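Local coordinates for protein peptide ABC transporter permease (Staphylococcus hominis, PDB 6EXS) that probably carries peptides across the bacterial membrane as a POT family transporter, and binds a thioalcohol-conjugated peptide, a precursor of human axillary malodour, at residues W299-Q304 against L373-S378; N307-Y312 against I400-I405. All blocks are in the same frame, centred on the assembly; numbering follows the deposited sequence.

Going from the N terminus, the chain first reaches 299-304, on helix 279-302, and then 307-312, which enters helix 309-316. L309 N lies 3.1 Å from Q304 O, a probable backbone hydrogen bond between these neighbours. Helix 364-389 then returns 373-378 to the first segment and closes the loop of contact 1. Helix 396-418 follows with 400-405, which closes contact 2 on 307-312. The segments alternate, so the two loops cross. S402 OG lies 2.8 Å from S378 O, a probable hydrogen bond between the two later helices. Together the contacts tie helices 279-302 and 309-316 to helices 364-389 and 396-418, beside the bound peptide.

Contact 1. Residues W299-Q304 against L373-S378; sequences WSIQEQ and LLAGLS. With C3H (2-[[(2~{R})-2-azanyl-3-[(3~{S})-3-methyl-1-oxidanyl-hexan-3-yl]sulfanyl-propanoyl]amino]ethanoic acid), chain O; OLC ((2R)-2,3-dihydroxypropyl (9Z)-octadec-9-enoate), chain F.
I301 reaches helix 364-389 with both ends of its branched side chain. I301 CG2 lies 3.4 Å from A375 O and 4.2 Å from A375 CB. I301 CD1 reaches the next residue, 3.9 Å from G376 CA. There the isoleucine tip rests on backbone atoms. CG2 is turned anti to the I301 backbone N and also comes within 3.9 Å of S378 OG. S378 OG donates a hydrogen bond to A375 O, 2.6 Å long and 22° out of the carbonyl plane. The bond folds S378 back over its own helix, within reach of I301. The backbones are close here, with I301 CA and A375 CA 6.2 Å apart.

Further out, I301 also touches A471 of helix 460-479. Q302, the next residue, turns to the ligand. Its chain bends at chi2 (-79°) and sets Q302 NE2 3.3 Å from the sulfur atom S of C3H. On the outer side of helix 364-389, L374 and L377 touch a monoolein chain. The contact is close helix packing over small residues in a major facilitator fold, between a helix lining the peptide pocket and a helix in contact with lipid.

Contact 2. Residues N307-Y312 against I400-I405; sequences NVLNIY and ILSYVI. With C3H (2-[[(2~{R})-2-azanyl-3-[(3~{S})-3-methyl-1-oxidanyl-hexan-3-yl]sulfanyl-propanoyl]amino]ethanoic acid), chain O; OLC ((2R)-2,3-dihydroxypropyl (9Z)-octadec-9-enoate), chain B.
The wall of the peptide pocket includes Y403 of helix 396-418, and L309, in the first turn of helix 309-316, packs behind its ring. L309 CD2 stands over the centre of one ring face, 3.8 Å from the Y403 ring centroid and 12° off the normal. This is a CH-pi contact. The two side chains approach from opposite directions. L309 CG is anti to its own backbone N (chi1 -159°), which carries the branch out to the ring. The same methyl meets S402, with L309 CD2 3.5 Å from S402 OG. That hydroxyl is bonded to S378 O on helix 364-389, so its polar end is satisfied beside the leucine.

C3H meets another part of the ring. Y403 CD1 is 3.4 Å from C3H C6, which approaches obliquely, while C3H C2 lies in the ring plane at the edge. In this POT family transporter the ring touches the leucine with a face and the ligand's thioalcohol part along its CD1-CE1 side. F335, another pocket residue, also meets the Y403 ring.

The phenol oxygen reaches the start of the short helix. Y403 OH is 3.6 Å from L309 CB and 3.5 Å from N310 CB. N310 N is also near, but the angle is poor for a hydrogen bond. The hydroxyl is instead bonded to G305 O, which anchors the far end of the ring.

Contact 1. Residues W299-Q304 against L373-S378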
# COMPACT_ATOMS: atom_id res chain seq x y z
N TRP A 299 6.81 3.22 -7.13
CA TRP A 299 6.21 2.14 -6.34
C TRP A 299 6.58 0.76 -6.84
O TRP A 299 6.58 -0.17 -6.04
CB TRP A 299 4.70 2.29 -6.18
CG TRP A 299 4.30 3.53 -5.45
CD1 TRP A 299 3.61 4.59 -5.97
CD2 TRP A 299 4.63 3.88 -4.11
NE1 TRP A 299 3.46 5.57 -5.01
CE2 TRP A 299 4.08 5.16 -3.86
CE3 TRP A 299 5.29 3.21 -3.06
CZ2 TRP A 299 4.20 5.80 -2.62
CZ3 TRP A 299 5.41 3.84 -1.84
CH2 TRP A 299 4.88 5.13 -1.62
N SER A 300 6.94 0.61 -8.13
CA SER A 300 7.36 -0.70 -8.66
C SER A 300 8.63 -1.15 -7.93
O SER A 300 8.64 -2.24 -7.36
CB SER A 300 7.58 -0.64 -10.18
OG SER A 300 8.15 -1.84 -10.67
N ILE A 301 9.64 -0.27 -7.88
CA ILE A 301 10.91 -0.48 -7.20
C ILE A 301 10.71 -0.51 -5.69
O ILE A 301 11.15 -1.46 -5.04
CB ILE A 301 12.00 0.51 -7.68
CG1 ILE A 301 12.39 0.20 -9.15
CG2 ILE A 301 13.24 0.44 -6.75
CD1 ILE A 301 13.31 1.19 -9.83
N GLN A 302 9.99 0.49 -5.13
CA GLN A 302 9.71 0.55 -3.69
C GLN A 302 8.97 -0.70 -3.15
O GLN A 302 9.41 -1.27 -2.15
CB GLN A 302 8.96 1.84 -3.33
CG GLN A 302 9.02 2.21 -1.85
CD GLN A 302 8.06 1.43 -0.98
OE1 GLN A 302 7.00 0.98 -1.40
NE2 GLN A 302 8.39 1.28 0.28
N GLU A 303 7.87 -1.13 -3.78
CA GLU A 303 7.11 -2.29 -3.30
C GLU A 303 7.85 -3.64 -3.49
O GLU A 303 7.39 -4.67 -2.98
CB GLU A 303 5.71 -2.34 -3.91
CG GLU A 303 4.79 -1.23 -3.44
CD GLU A 303 4.17 -1.38 -2.07
OE1 GLU A 303 4.56 -2.31 -1.32
OE2 GLU A 303 3.29 -0.55 -1.73
N GLN A 304 9.02 -3.61 -4.16
CA GLN A 304 9.83 -4.81 -4.35
C GLN A 304 10.75 -5.09 -3.17
O GLN A 304 11.36 -6.15 -3.11
CB GLN A 304 10.59 -4.79 -5.67
CG GLN A 304 9.81 -5.38 -6.83
CD GLN A 304 10.53 -5.14 -8.14
OE1 GLN A 304 11.73 -5.44 -8.28
NE2 GLN A 304 9.82 -4.60 -9.12
N LEU A 373 14.12 8.87 -9.72
CA LEU A 373 15.56 8.77 -10.02
C LEU A 373 16.24 8.09 -8.85
O LEU A 373 17.06 7.20 -9.07
CB LEU A 373 16.19 10.16 -10.24
CG LEU A 373 16.01 10.82 -11.60
CD1 LEU A 373 16.44 12.27 -11.55
CD2 LEU A 373 16.77 10.07 -12.70
N LEU A 374 15.88 8.48 -7.60
CA LEU A 374 16.41 7.88 -6.38
C LEU A 374 16.01 6.40 -6.24
O LEU A 374 16.85 5.57 -5.87
CB LEU A 374 16.07 8.70 -5.12
CG LEU A 374 16.92 9.96 -4.88
CD1 LEU A 374 16.25 10.89 -3.91
CD2 LEU A 374 18.30 9.62 -4.36
N ALA A 375 14.74 6.05 -6.60
CA ALA A 375 14.29 4.66 -6.60
C ALA A 375 15.14 3.84 -7.61
O ALA A 375 15.61 2.76 -7.26
CB ALA A 375 12.82 4.59 -6.95
N GLY A 376 15.39 4.41 -8.80
CA GLY A 376 16.22 3.79 -9.83
C GLY A 376 17.67 3.65 -9.44
O GLY A 376 18.30 2.63 -9.74
N LEU A 377 18.22 4.68 -8.75
CA LEU A 377 19.60 4.71 -8.24
C LEU A 377 19.84 3.68 -7.13
O LEU A 377 20.97 3.22 -6.96
CB LEU A 377 20.00 6.12 -7.77
CG LEU A 377 20.31 7.12 -8.88
CD1 LEU A 377 20.03 8.54 -8.43
CD2 LEU A 377 21.74 6.95 -9.42
N SER A 378 18.77 3.31 -6.38
CA SER A 378 18.82 2.31 -5.32
C SER A 378 18.95 0.90 -5.90
O SER A 378 19.57 0.03 -5.28
CB SER A 378 17.62 2.44 -4.39
OG SER A 378 16.43 1.86 -4.91
O2 C3H O . 2.86 1.92 5.05
C11 C3H O . 3.84 2.55 5.20
O3 C3H O . 3.94 3.80 4.92
C10 C3H O . 5.15 1.99 5.67
N1 C3H O . 5.34 0.60 5.34
C9 C3H O . 5.83 0.23 4.17
O1 C3H O . 5.41 0.65 3.10
C8 C3H O . 6.96 -0.75 4.15
N C3H O . 7.06 -1.39 5.46
C7 C3H O . 6.73 -1.84 3.11
S C3H O . 7.64 -1.70 1.54
C3 C3H O . 9.48 -1.93 1.80
C4 C3H O . 9.67 -3.36 2.23
C5 C3H O . 9.93 -0.87 2.81
C6 C3H O . 11.34 -0.98 3.34
O C3H O . 11.37 -1.17 4.72
C2 C3H O . 10.24 -1.68 0.50
C1 C3H O . 11.22 -0.52 0.53
C C3H O . 11.93 -0.36 -0.78
C18 OLC F . 20.18 12.09 -1.18
C10 OLC F . 24.29 4.92 -7.10
C9 OLC F . 25.13 3.90 -7.29
C17 OLC F . 20.96 11.70 -2.42
C11 OLC F . 24.52 6.17 -6.30
C8 OLC F . 26.52 3.75 -6.72
C24 OLC F . 35.23 -5.73 -4.51
C16 OLC F . 21.34 10.22 -2.46
C12 OLC F . 23.35 6.56 -5.41
C7 OLC F . 27.14 2.38 -7.00
C15 OLC F . 22.19 9.86 -3.68
C13 OLC F . 23.37 8.02 -4.97
C6 OLC F . 28.43 2.12 -6.24
C14 OLC F . 22.31 8.37 -3.95
C5 OLC F . 29.14 0.82 -6.62
C4 OLC F . 28.73 -0.38 -5.79
C3 OLC F . 29.88 -1.02 -5.02
C2 OLC F . 30.56 -2.18 -5.74
C21 OLC F . 32.86 -4.93 -4.81
C1 OLC F . 31.49 -2.97 -4.87
C22 OLC F . 34.26 -4.97 -5.39
O19 OLC F . 31.69 -2.76 -3.70
O25 OLC F . 34.94 -7.13 -4.49
O23 OLC F . 34.24 -5.52 -6.71
O20 OLC F . 32.09 -3.96 -5.56

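Contact 2. Residues N307-Y312 against I400-I405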
# COMPACT_ATOMS: atom_id res chain seq x y z
N ASN A 307 9.45 -8.32 -1.22
CA ASN A 307 9.52 -9.67 -1.80
C ASN A 307 10.78 -9.98 -2.63
O ASN A 307 11.06 -11.14 -2.88
CB ASN A 307 8.26 -9.95 -2.65
CG ASN A 307 8.05 -9.03 -3.84
OD1 ASN A 307 8.54 -7.90 -3.90
ND2 ASN A 307 7.29 -9.49 -4.80
N VAL A 308 11.53 -8.94 -3.08
CA VAL A 308 12.71 -9.12 -3.94
C VAL A 308 14.02 -8.76 -3.22
O VAL A 308 14.93 -9.60 -3.15
CB VAL A 308 12.54 -8.37 -5.30
CG1 VAL A 308 13.81 -8.42 -6.15
CG2 VAL A 308 11.34 -8.90 -6.09
N LEU A 309 14.14 -7.52 -2.71
CA LEU A 309 15.36 -7.03 -2.05
C LEU A 309 15.71 -7.76 -0.74
O LEU A 309 16.90 -7.99 -0.48
CB LEU A 309 15.28 -5.50 -1.84
CG LEU A 309 16.61 -4.74 -1.64
CD1 LEU A 309 17.60 -5.01 -2.79
CD2 LEU A 309 16.35 -3.24 -1.48
N ASN A 310 14.68 -8.16 0.04
CA ASN A 310 14.83 -8.89 1.31
C ASN A 310 15.34 -10.35 1.14
O ASN A 310 16.18 -10.79 1.93
CB ASN A 310 13.52 -8.85 2.12
CG ASN A 310 12.26 -9.26 1.40
OD1 ASN A 310 12.19 -9.30 0.17
ND2 ASN A 310 11.22 -9.55 2.17
N ILE A 311 14.82 -11.11 0.13
CA ILE A 311 15.24 -12.48 -0.19
C ILE A 311 16.69 -12.43 -0.72
O ILE A 311 17.49 -13.30 -0.38
CB ILE A 311 14.29 -13.21 -1.18
CG1 ILE A 311 12.85 -13.30 -0.64
CG2 ILE A 311 14.83 -14.60 -1.54
CD1 ILE A 311 11.84 -13.97 -1.63
N TYR A 312 17.01 -11.39 -1.52
CA TYR A 312 18.36 -11.16 -2.06
C TYR A 312 19.34 -10.90 -0.91
O TYR A 312 20.43 -11.44 -0.92
CB TYR A 312 18.38 -10.00 -3.06
CG TYR A 312 19.71 -9.79 -3.75
CD1 TYR A 312 20.18 -10.70 -4.70
CD2 TYR A 312 20.50 -8.67 -3.47
CE1 TYR A 312 21.38 -10.49 -5.37
CE2 TYR A 312 21.71 -8.47 -4.12
CZ TYR A 312 22.15 -9.38 -5.07
OH TYR A 312 23.35 -9.17 -5.71
N ILE A 400 20.85 -2.59 3.06
CA ILE A 400 20.28 -1.54 3.89
C ILE A 400 20.41 -0.16 3.20
O ILE A 400 19.44 0.61 3.20
CB ILE A 400 20.86 -1.58 5.35
CG1 ILE A 400 20.40 -2.88 6.07
CG2 ILE A 400 20.45 -0.32 6.15
CD1 ILE A 400 21.16 -3.27 7.31
N LEU A 401 21.57 0.12 2.56
CA LEU A 401 21.81 1.35 1.79
C LEU A 401 20.82 1.47 0.62
O LEU A 401 20.35 2.57 0.34
CB LEU A 401 23.28 1.44 1.31
CG LEU A 401 23.72 2.66 0.46
CD1 LEU A 401 23.30 4.01 1.09
CD2 LEU A 401 25.21 2.62 0.20
N SER A 402 20.47 0.34 -0.02
CA SER A 402 19.48 0.33 -1.10
C SER A 402 18.10 0.79 -0.59
O SER A 402 17.48 1.64 -1.21
CB SER A 402 19.39 -1.04 -1.75
OG SER A 402 18.57 -0.96 -2.90
N TYR A 403 17.66 0.27 0.58
CA TYR A 403 16.40 0.64 1.24
C TYR A 403 16.39 2.14 1.59
O TYR A 403 15.38 2.81 1.37
CB TYR A 403 16.20 -0.19 2.52
CG TYR A 403 15.64 -1.57 2.28
CD1 TYR A 403 14.30 -1.76 1.95
CD2 TYR A 403 16.45 -2.70 2.39
CE1 TYR A 403 13.78 -3.03 1.74
CE2 TYR A 403 15.95 -3.97 2.14
CZ TYR A 403 14.61 -4.14 1.83
OH TYR A 403 14.10 -5.39 1.60
N VAL A 404 17.52 2.66 2.13
CA VAL A 404 17.68 4.05 2.55
C VAL A 404 17.58 5.01 1.36
O VAL A 404 16.92 6.04 1.48
CB VAL A 404 18.96 4.28 3.41
CG1 VAL A 404 19.16 5.76 3.73
CG2 VAL A 404 18.94 3.44 4.69
N ILE A 405 18.19 4.66 0.20
CA ILE A 405 18.12 5.52 -0.99
C ILE A 405 16.67 5.60 -1.51
O ILE A 405 16.19 6.69 -1.83
CB ILE A 405 19.15 5.12 -2.09
CG1 ILE A 405 20.60 5.24 -1.55
CG2 ILE A 405 18.96 5.97 -3.38
CD1 ILE A 405 21.64 4.37 -2.30
O2 C3H O . 2.86 1.92 5.05
C11 C3H O . 3.84 2.55 5.20
O3 C3H O . 3.94 3.80 4.92
C10 C3H O . 5.15 1.99 5.67
N1 C3H O . 5.34 0.60 5.34
C9 C3H O . 5.83 0.23 4.17
O1 C3H O . 5.41 0.65 3.10
C8 C3H O . 6.96 -0.75 4.15
N C3H O . 7.06 -1.39 5.46
C7 C3H O . 6.73 -1.84 3.11
S C3H O . 7.64 -1.70 1.54
C3 C3H O . 9.48 -1.93 1.80
C4 C3H O . 9.67 -3.36 2.23
C5 C3H O . 9.93 -0.87 2.81
C6 C3H O . 11.34 -0.98 3.34
O C3H O . 11.37 -1.17 4.72
C2 C3H O . 10.24 -1.68 0.50
C1 C3H O . 11.22 -0.52 0.53
C C3H O . 11.93 -0.36 -0.78
C18 OLC B . 15.46 -1.00 12.63
C10 OLC B . 22.26 3.15 7.59
C9 OLC B . 22.94 3.01 6.45
C17 OLC B . 15.62 -0.80 11.14
C11 OLC B . 22.00 2.12 8.66
C8 OLC B . 23.62 1.77 5.92
C24 OLC B . 33.36 -2.49 1.68
C16 OLC B . 17.04 -0.99 10.64
C12 OLC B . 20.53 2.08 9.13
C7 OLC B . 25.15 1.76 6.07
C15 OLC B . 17.88 0.28 10.60
C13 OLC B . 20.28 1.18 10.33
C6 OLC B . 25.93 2.65 5.10
C14 OLC B . 19.29 0.05 10.06
C5 OLC B . 26.14 2.09 3.68
C4 OLC B . 27.13 0.93 3.52
C3 OLC B . 28.60 1.29 3.64
C2 OLC B . 29.52 0.39 2.81
C21 OLC B . 31.23 -2.86 3.01
C1 OLC B . 29.95 -0.89 3.47
C22 OLC B . 32.70 -3.20 2.84
O19 OLC B . 29.42 -1.38 4.44
O25 OLC B . 32.84 -2.93 0.43
O23 OLC B . 33.42 -2.94 4.05
O20 OLC B . 30.99 -1.44 2.84